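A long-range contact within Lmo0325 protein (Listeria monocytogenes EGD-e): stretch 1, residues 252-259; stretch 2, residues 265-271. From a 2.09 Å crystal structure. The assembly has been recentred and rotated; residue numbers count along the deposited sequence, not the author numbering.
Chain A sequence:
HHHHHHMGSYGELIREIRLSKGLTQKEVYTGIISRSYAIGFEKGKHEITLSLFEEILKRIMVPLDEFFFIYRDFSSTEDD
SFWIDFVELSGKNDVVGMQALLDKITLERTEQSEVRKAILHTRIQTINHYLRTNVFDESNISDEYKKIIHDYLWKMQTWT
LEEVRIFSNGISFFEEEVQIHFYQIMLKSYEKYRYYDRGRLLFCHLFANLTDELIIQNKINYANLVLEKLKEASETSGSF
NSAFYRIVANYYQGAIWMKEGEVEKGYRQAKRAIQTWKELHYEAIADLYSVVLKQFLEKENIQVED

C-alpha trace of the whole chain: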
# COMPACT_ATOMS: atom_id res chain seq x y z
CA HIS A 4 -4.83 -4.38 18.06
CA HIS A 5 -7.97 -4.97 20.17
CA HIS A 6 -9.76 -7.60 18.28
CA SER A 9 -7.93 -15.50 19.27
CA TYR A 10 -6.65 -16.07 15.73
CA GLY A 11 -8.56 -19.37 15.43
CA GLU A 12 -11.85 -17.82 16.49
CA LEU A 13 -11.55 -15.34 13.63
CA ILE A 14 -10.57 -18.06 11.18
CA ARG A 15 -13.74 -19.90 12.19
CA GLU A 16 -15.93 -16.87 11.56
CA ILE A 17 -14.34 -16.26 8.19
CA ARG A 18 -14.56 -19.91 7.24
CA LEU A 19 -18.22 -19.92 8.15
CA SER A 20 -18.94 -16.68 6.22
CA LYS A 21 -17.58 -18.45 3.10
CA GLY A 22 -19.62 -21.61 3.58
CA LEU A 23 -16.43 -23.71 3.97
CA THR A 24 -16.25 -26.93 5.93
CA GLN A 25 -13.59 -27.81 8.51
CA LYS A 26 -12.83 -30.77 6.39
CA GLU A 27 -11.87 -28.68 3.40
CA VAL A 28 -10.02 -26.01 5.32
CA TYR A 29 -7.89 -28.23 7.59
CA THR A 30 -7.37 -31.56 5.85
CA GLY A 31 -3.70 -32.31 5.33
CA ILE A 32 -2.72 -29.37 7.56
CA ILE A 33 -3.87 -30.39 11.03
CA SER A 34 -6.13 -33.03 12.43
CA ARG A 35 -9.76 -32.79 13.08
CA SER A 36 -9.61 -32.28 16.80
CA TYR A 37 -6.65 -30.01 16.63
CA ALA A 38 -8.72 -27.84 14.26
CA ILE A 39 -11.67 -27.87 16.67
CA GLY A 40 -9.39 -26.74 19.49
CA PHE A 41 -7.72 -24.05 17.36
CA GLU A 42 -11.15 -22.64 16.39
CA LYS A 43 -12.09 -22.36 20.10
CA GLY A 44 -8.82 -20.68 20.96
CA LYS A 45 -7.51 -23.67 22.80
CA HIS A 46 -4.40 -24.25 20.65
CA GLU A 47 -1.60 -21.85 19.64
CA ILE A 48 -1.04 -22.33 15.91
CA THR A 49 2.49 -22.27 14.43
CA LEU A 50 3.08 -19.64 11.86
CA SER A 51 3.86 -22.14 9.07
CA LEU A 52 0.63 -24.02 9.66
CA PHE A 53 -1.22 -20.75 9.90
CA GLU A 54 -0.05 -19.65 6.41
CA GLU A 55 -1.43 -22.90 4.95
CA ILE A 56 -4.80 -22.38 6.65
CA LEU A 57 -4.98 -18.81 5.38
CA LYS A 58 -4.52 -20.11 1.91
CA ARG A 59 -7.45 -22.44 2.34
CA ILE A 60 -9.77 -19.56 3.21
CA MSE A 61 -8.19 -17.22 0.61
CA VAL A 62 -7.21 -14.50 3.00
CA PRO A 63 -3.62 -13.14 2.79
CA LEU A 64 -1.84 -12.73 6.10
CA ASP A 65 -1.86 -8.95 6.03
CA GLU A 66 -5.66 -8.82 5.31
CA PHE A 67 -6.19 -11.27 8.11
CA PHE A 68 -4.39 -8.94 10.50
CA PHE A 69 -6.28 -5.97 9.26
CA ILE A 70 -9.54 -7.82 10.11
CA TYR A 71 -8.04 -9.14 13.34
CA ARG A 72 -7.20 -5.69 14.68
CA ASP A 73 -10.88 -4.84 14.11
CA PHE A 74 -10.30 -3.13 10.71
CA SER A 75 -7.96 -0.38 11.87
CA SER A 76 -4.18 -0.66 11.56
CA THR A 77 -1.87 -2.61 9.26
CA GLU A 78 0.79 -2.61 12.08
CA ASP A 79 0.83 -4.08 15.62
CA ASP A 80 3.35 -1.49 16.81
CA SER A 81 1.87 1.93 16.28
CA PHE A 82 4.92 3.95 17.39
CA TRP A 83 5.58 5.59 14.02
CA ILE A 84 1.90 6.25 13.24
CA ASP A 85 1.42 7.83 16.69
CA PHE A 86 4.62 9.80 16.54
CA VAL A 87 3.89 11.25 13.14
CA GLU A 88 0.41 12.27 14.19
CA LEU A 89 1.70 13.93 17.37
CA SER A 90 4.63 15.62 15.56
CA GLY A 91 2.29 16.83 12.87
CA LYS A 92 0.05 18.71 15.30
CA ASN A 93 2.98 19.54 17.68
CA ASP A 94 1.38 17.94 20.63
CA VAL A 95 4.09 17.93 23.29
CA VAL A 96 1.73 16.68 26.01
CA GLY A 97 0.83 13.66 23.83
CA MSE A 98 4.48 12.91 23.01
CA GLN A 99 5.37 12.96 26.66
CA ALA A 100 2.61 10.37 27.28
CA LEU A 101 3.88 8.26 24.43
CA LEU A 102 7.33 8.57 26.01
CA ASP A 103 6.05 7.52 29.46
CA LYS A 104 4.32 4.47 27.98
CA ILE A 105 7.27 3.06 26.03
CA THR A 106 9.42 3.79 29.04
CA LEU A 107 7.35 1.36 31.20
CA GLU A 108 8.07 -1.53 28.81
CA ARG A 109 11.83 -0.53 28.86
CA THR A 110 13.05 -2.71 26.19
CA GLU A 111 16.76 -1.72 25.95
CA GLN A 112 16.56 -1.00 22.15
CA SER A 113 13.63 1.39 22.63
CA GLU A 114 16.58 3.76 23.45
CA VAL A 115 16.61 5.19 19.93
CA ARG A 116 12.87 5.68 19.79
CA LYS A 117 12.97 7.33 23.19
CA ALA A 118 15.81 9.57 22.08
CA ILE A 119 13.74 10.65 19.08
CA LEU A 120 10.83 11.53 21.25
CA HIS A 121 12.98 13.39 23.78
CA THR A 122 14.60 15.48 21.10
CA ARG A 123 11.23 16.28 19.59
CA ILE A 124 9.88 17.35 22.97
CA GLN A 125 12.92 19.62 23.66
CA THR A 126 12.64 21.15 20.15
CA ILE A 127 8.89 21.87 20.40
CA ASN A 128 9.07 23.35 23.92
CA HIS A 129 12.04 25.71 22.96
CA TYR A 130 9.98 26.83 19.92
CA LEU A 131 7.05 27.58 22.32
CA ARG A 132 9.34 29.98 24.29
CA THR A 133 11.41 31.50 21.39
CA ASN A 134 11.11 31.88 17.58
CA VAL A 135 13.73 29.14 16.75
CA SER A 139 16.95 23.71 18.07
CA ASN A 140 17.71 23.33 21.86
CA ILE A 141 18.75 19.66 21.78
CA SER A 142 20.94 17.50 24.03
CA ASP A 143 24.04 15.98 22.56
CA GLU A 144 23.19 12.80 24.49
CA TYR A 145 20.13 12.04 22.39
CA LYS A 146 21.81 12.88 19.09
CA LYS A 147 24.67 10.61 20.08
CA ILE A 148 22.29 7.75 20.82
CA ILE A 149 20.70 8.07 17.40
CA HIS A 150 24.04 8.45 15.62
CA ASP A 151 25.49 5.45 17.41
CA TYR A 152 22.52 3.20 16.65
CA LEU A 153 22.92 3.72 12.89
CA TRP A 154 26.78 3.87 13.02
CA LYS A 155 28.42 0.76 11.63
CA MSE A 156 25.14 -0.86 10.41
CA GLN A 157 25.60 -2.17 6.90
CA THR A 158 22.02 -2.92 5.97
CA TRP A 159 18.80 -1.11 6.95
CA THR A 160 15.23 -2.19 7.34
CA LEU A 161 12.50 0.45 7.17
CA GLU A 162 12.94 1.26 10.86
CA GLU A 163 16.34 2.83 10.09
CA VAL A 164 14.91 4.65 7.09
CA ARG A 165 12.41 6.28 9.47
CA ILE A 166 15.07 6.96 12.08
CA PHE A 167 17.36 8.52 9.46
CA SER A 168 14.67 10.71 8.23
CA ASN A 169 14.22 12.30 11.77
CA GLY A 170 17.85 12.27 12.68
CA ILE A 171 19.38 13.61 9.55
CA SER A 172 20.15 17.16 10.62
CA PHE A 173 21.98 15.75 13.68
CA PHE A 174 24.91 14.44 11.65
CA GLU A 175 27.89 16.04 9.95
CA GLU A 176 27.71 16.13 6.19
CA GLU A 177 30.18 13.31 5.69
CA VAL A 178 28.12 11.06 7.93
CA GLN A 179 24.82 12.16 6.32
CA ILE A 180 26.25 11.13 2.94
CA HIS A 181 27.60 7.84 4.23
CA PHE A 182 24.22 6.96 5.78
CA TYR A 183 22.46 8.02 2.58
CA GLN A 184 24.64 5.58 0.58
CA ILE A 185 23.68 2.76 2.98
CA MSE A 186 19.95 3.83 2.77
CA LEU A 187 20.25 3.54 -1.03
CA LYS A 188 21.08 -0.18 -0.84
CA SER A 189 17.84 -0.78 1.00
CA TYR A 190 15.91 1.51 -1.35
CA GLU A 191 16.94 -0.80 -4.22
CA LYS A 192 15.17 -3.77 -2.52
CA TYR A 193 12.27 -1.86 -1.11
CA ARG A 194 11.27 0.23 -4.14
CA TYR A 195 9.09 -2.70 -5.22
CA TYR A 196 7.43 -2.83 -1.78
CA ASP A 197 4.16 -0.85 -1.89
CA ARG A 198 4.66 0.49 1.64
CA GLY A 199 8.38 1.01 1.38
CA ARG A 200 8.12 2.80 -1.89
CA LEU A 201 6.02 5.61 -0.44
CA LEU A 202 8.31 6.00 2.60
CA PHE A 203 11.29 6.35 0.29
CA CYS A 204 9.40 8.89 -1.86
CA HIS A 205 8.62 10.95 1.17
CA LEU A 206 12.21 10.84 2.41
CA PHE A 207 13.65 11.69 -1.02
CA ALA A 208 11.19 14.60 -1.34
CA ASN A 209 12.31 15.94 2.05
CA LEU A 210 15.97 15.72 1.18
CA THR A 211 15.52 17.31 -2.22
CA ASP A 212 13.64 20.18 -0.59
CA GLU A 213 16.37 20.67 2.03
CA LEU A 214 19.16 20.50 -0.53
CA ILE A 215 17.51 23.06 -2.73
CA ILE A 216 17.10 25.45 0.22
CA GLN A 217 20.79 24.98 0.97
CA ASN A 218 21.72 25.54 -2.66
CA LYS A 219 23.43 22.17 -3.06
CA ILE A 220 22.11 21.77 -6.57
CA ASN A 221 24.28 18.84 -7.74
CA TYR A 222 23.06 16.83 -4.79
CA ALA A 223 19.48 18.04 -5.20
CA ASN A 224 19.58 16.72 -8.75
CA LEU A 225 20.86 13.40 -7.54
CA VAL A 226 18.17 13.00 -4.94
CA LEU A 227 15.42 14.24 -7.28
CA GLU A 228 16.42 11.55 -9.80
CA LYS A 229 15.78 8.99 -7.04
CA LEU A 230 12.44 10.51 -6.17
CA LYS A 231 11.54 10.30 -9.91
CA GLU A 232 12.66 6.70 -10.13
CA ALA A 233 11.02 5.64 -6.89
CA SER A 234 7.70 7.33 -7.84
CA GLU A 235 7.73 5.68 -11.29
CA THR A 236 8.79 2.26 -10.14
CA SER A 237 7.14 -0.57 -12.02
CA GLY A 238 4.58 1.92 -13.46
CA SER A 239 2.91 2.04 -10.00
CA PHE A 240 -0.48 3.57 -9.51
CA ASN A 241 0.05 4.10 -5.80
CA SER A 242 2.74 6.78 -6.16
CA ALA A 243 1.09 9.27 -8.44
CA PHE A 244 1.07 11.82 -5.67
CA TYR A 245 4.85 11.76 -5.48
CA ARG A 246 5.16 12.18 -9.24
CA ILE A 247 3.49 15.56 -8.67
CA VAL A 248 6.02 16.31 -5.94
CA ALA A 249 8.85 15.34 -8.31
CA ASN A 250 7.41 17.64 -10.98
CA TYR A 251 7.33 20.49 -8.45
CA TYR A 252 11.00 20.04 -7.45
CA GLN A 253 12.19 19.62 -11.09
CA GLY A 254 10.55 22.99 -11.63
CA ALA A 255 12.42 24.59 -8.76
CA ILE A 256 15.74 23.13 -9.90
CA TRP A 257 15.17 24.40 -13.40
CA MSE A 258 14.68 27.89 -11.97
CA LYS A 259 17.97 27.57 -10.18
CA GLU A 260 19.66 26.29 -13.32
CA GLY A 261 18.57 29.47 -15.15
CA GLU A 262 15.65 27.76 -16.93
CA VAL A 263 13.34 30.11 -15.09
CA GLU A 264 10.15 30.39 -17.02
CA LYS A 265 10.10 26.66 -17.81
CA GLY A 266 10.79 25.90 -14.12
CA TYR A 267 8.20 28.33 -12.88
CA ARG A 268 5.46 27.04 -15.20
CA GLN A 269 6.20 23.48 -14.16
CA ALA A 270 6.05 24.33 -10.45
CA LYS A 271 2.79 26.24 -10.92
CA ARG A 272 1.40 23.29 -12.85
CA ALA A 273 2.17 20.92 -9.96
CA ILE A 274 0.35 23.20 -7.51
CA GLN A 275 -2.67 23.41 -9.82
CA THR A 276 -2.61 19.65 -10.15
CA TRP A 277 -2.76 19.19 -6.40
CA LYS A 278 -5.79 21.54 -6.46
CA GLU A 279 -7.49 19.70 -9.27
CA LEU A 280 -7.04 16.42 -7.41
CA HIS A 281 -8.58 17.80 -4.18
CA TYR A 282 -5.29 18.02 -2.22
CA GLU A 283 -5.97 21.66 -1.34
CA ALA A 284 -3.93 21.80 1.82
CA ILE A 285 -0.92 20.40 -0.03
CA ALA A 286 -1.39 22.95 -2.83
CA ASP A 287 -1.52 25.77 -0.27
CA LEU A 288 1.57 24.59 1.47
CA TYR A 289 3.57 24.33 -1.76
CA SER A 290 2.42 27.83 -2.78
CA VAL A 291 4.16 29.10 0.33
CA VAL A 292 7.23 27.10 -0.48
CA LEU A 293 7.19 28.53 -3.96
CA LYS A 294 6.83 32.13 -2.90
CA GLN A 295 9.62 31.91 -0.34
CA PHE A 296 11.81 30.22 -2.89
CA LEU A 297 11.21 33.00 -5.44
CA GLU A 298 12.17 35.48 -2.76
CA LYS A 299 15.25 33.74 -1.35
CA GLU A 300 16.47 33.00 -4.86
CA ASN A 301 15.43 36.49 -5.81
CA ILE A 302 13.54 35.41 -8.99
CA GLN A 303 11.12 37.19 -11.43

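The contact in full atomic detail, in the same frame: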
# COMPACT_ATOMS: atom_id res chain seq x y z
N TYR A 252 9.57 19.83 -7.69
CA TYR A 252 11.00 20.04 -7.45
C TYR A 252 11.87 20.16 -8.72
O TYR A 252 12.86 20.90 -8.72
CB TYR A 252 11.56 19.00 -6.46
CG TYR A 252 11.05 19.22 -5.05
CD1 TYR A 252 11.35 20.40 -4.36
CD2 TYR A 252 10.29 18.27 -4.40
CE1 TYR A 252 10.89 20.61 -3.07
CE2 TYR A 252 9.81 18.48 -3.10
CZ TYR A 252 10.09 19.65 -2.46
OH TYR A 252 9.62 19.87 -1.19
N GLN A 253 11.48 19.51 -9.81
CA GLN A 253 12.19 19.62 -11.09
C GLN A 253 12.02 21.06 -11.57
O GLN A 253 12.97 21.70 -12.08
CB GLN A 253 11.66 18.61 -12.11
CG GLN A 253 12.32 18.67 -13.48
CD GLN A 253 13.83 18.47 -13.42
OE1 GLN A 253 14.30 17.36 -13.54
NE2 GLN A 253 14.60 19.55 -13.17
N GLY A 254 10.83 21.61 -11.31
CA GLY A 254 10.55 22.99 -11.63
C GLY A 254 11.48 23.94 -10.89
O GLY A 254 12.08 24.81 -11.49
N ALA A 255 11.59 23.73 -9.59
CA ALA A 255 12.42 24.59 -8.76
C ALA A 255 13.89 24.52 -9.19
O ALA A 255 14.56 25.54 -9.29
CB ALA A 255 12.29 24.15 -7.30
N ILE A 256 14.38 23.31 -9.45
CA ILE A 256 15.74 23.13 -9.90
C ILE A 256 16.00 23.77 -11.25
O ILE A 256 17.06 24.38 -11.47
CB ILE A 256 16.13 21.66 -9.89
CG1 ILE A 256 16.14 21.16 -8.43
CG2 ILE A 256 17.49 21.49 -10.55
CD1 ILE A 256 16.49 19.70 -8.28
N TRP A 257 15.05 23.67 -12.15
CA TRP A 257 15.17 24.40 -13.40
C TRP A 257 15.32 25.89 -13.17
O TRP A 257 16.16 26.54 -13.84
CB TRP A 257 13.99 24.13 -14.33
CG TRP A 257 14.11 22.82 -15.05
CD1 TRP A 257 15.26 22.14 -15.33
CD2 TRP A 257 13.05 22.04 -15.60
NE1 TRP A 257 14.96 20.99 -16.01
CE2 TRP A 257 13.62 20.92 -16.21
CE3 TRP A 257 11.66 22.21 -15.67
CZ2 TRP A 257 12.85 19.93 -16.85
CZ3 TRP A 257 10.90 21.25 -16.32
CH2 TRP A 257 11.50 20.12 -16.90
N MSE A 258 14.56 26.45 -12.24
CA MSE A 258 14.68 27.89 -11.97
C MSE A 258 16.07 28.23 -11.51
O MSE A 258 16.65 29.20 -11.93
CB MSE A 258 13.65 28.35 -10.95
CG MSE A 258 12.26 28.21 -11.53
SE MSE A 258 10.88 29.12 -10.49
CE MSE A 258 10.36 27.60 -9.39
N LYS A 259 16.62 27.41 -10.65
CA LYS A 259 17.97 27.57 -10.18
C LYS A 259 19.00 27.32 -11.26
O LYS A 259 20.09 27.82 -11.15
CB LYS A 259 18.25 26.57 -9.07
CG LYS A 259 17.56 26.89 -7.76
CD LYS A 259 18.19 28.09 -7.10
CE LYS A 259 19.54 27.75 -6.50
NZ LYS A 259 20.48 28.87 -6.77
N LYS A 265 10.44 28.07 -17.65
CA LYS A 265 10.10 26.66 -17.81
C LYS A 265 9.92 26.04 -16.41
O LYS A 265 8.99 25.31 -16.17
CB LYS A 265 11.25 25.98 -18.55
CG LYS A 265 11.07 24.53 -18.91
CD LYS A 265 12.41 23.95 -19.32
CE LYS A 265 12.25 22.61 -20.03
NZ LYS A 265 13.57 21.97 -20.28
N GLY A 266 10.85 26.37 -15.51
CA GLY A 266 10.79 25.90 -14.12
C GLY A 266 9.57 26.43 -13.39
O GLY A 266 8.82 25.68 -12.76
N TYR A 267 9.34 27.72 -13.51
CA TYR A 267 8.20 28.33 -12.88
C TYR A 267 6.87 27.75 -13.36
O TYR A 267 6.02 27.47 -12.55
CB TYR A 267 8.21 29.80 -13.13
CG TYR A 267 7.11 30.55 -12.48
CD1 TYR A 267 7.06 30.68 -11.10
CD2 TYR A 267 6.13 31.18 -13.24
CE1 TYR A 267 6.04 31.40 -10.49
CE2 TYR A 267 5.11 31.90 -12.64
CZ TYR A 267 5.08 32.00 -11.28
OH TYR A 267 4.06 32.70 -10.71
N ARG A 268 6.71 27.59 -14.67
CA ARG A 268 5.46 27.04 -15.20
C ARG A 268 5.25 25.59 -14.72
O ARG A 268 4.15 25.17 -14.44
CB ARG A 268 5.42 27.12 -16.72
CG ARG A 268 5.48 28.55 -17.29
CD ARG A 268 4.11 29.21 -17.55
NE ARG A 268 3.52 28.90 -18.87
CZ ARG A 268 2.36 29.39 -19.34
NH1 ARG A 268 1.63 30.23 -18.62
NH2 ARG A 268 1.93 29.04 -20.56
N GLN A 269 6.33 24.84 -14.60
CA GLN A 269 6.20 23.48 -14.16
C GLN A 269 5.78 23.42 -12.71
O GLN A 269 4.96 22.60 -12.34
CB GLN A 269 7.52 22.78 -14.34
CG GLN A 269 7.58 21.44 -13.65
CD GLN A 269 7.71 20.33 -14.62
OE1 GLN A 269 7.31 20.46 -15.76
NE2 GLN A 269 8.32 19.24 -14.19
N ALA A 270 6.37 24.26 -11.88
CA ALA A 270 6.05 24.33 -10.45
C ALA A 270 4.61 24.77 -10.22
O ALA A 270 3.91 24.21 -9.39
CB ALA A 270 7.01 25.28 -9.74
N LYS A 271 4.18 25.80 -10.93
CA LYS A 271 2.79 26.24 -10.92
C LYS A 271 1.82 25.15 -11.40
O LYS A 271 0.73 25.04 -10.89
CB LYS A 271 2.62 27.49 -11.78
CG LYS A 271 3.30 28.72 -11.18
CD LYS A 271 2.42 29.42 -10.15
CE LYS A 271 1.46 30.41 -10.82
NZ LYS A 271 0.56 31.12 -9.85

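What does stretch 1 offer at its start? The helices run nearly antiparallel, with 161° between their directions, and their axes approach to 7.1 Å. Tyr 252 turns its CA-to-CB bond away and takes no part. The CA-to-CB bond of Gln 253 runs sideways and the end of its side chain leads away, leaving a marginal contact, its CB lying 4.0 Å from NE2 of Gln 269. The real meeting point is one residue on, where the CA atoms of Gly 254 and Gly 266 stand 3.8 Å apart.

Why are two glycines suited to the crossing? Here backbone packs directly on backbone: O of Gly 254 sits 3.1 Å from CA of Gly 266. The CA of Gly 254 also packs 3.9 Å from the side-chain CG of Gln 269. A CB on Gly 254 would point toward the other helix and clash with O of Gly 266 and N of Ala 270; one on Gly 266 would clash with O of Gly 254 and CG of Met 258. The carbonyl of Gly 254 remains satisfied within its own helix, accepting a hydrogen bond from N of Met 258 at 3.1 Å. Ala 255 and Ile 256, both buried, contribute no contact across the interface.

What does Trp 257 do with its large ring? Its CA-to-CB bond points toward stretch 2, CB resting 3.7 Å from CA of Gly 266, and with chi1 in the m well the indole lies with one face under Lys 265 and its edge near Gln 269. The extended, all-t side chain of Lys 265 runs over that face: its CE lies 4.1 Å from the centroid of the six-membered ring of Trp 257, a CH-pi contact, and its NZ lies 4.3 Å from the same centroid, a cation-pi interaction. Lysine suits this exposed margin because its methylenes cover the ring while its amine still hydrogen-bonds elsewhere in the structure. At the ring edge, OE1 of Gln 269 approaches CZ3 of Trp 257 to 3.7 Å.

How does Met 258 close the contact? This buried selenomethionine leaves its helix sideways, but its end comes nearer to stretch 2. Its CG packs 3.6 Å from N of Tyr 267, its SE 3.8 Å from CB of Tyr 267, and its CE 4.1 Å from CB of Ala 270, an apolar contact between methyls. The selenium also lies at the edge of the Tyr 267 ring. No hydrogen bond crosses between the stretches; close packing and the lysine–indole interaction join them over 399 Å² of buried surface, both sides summed.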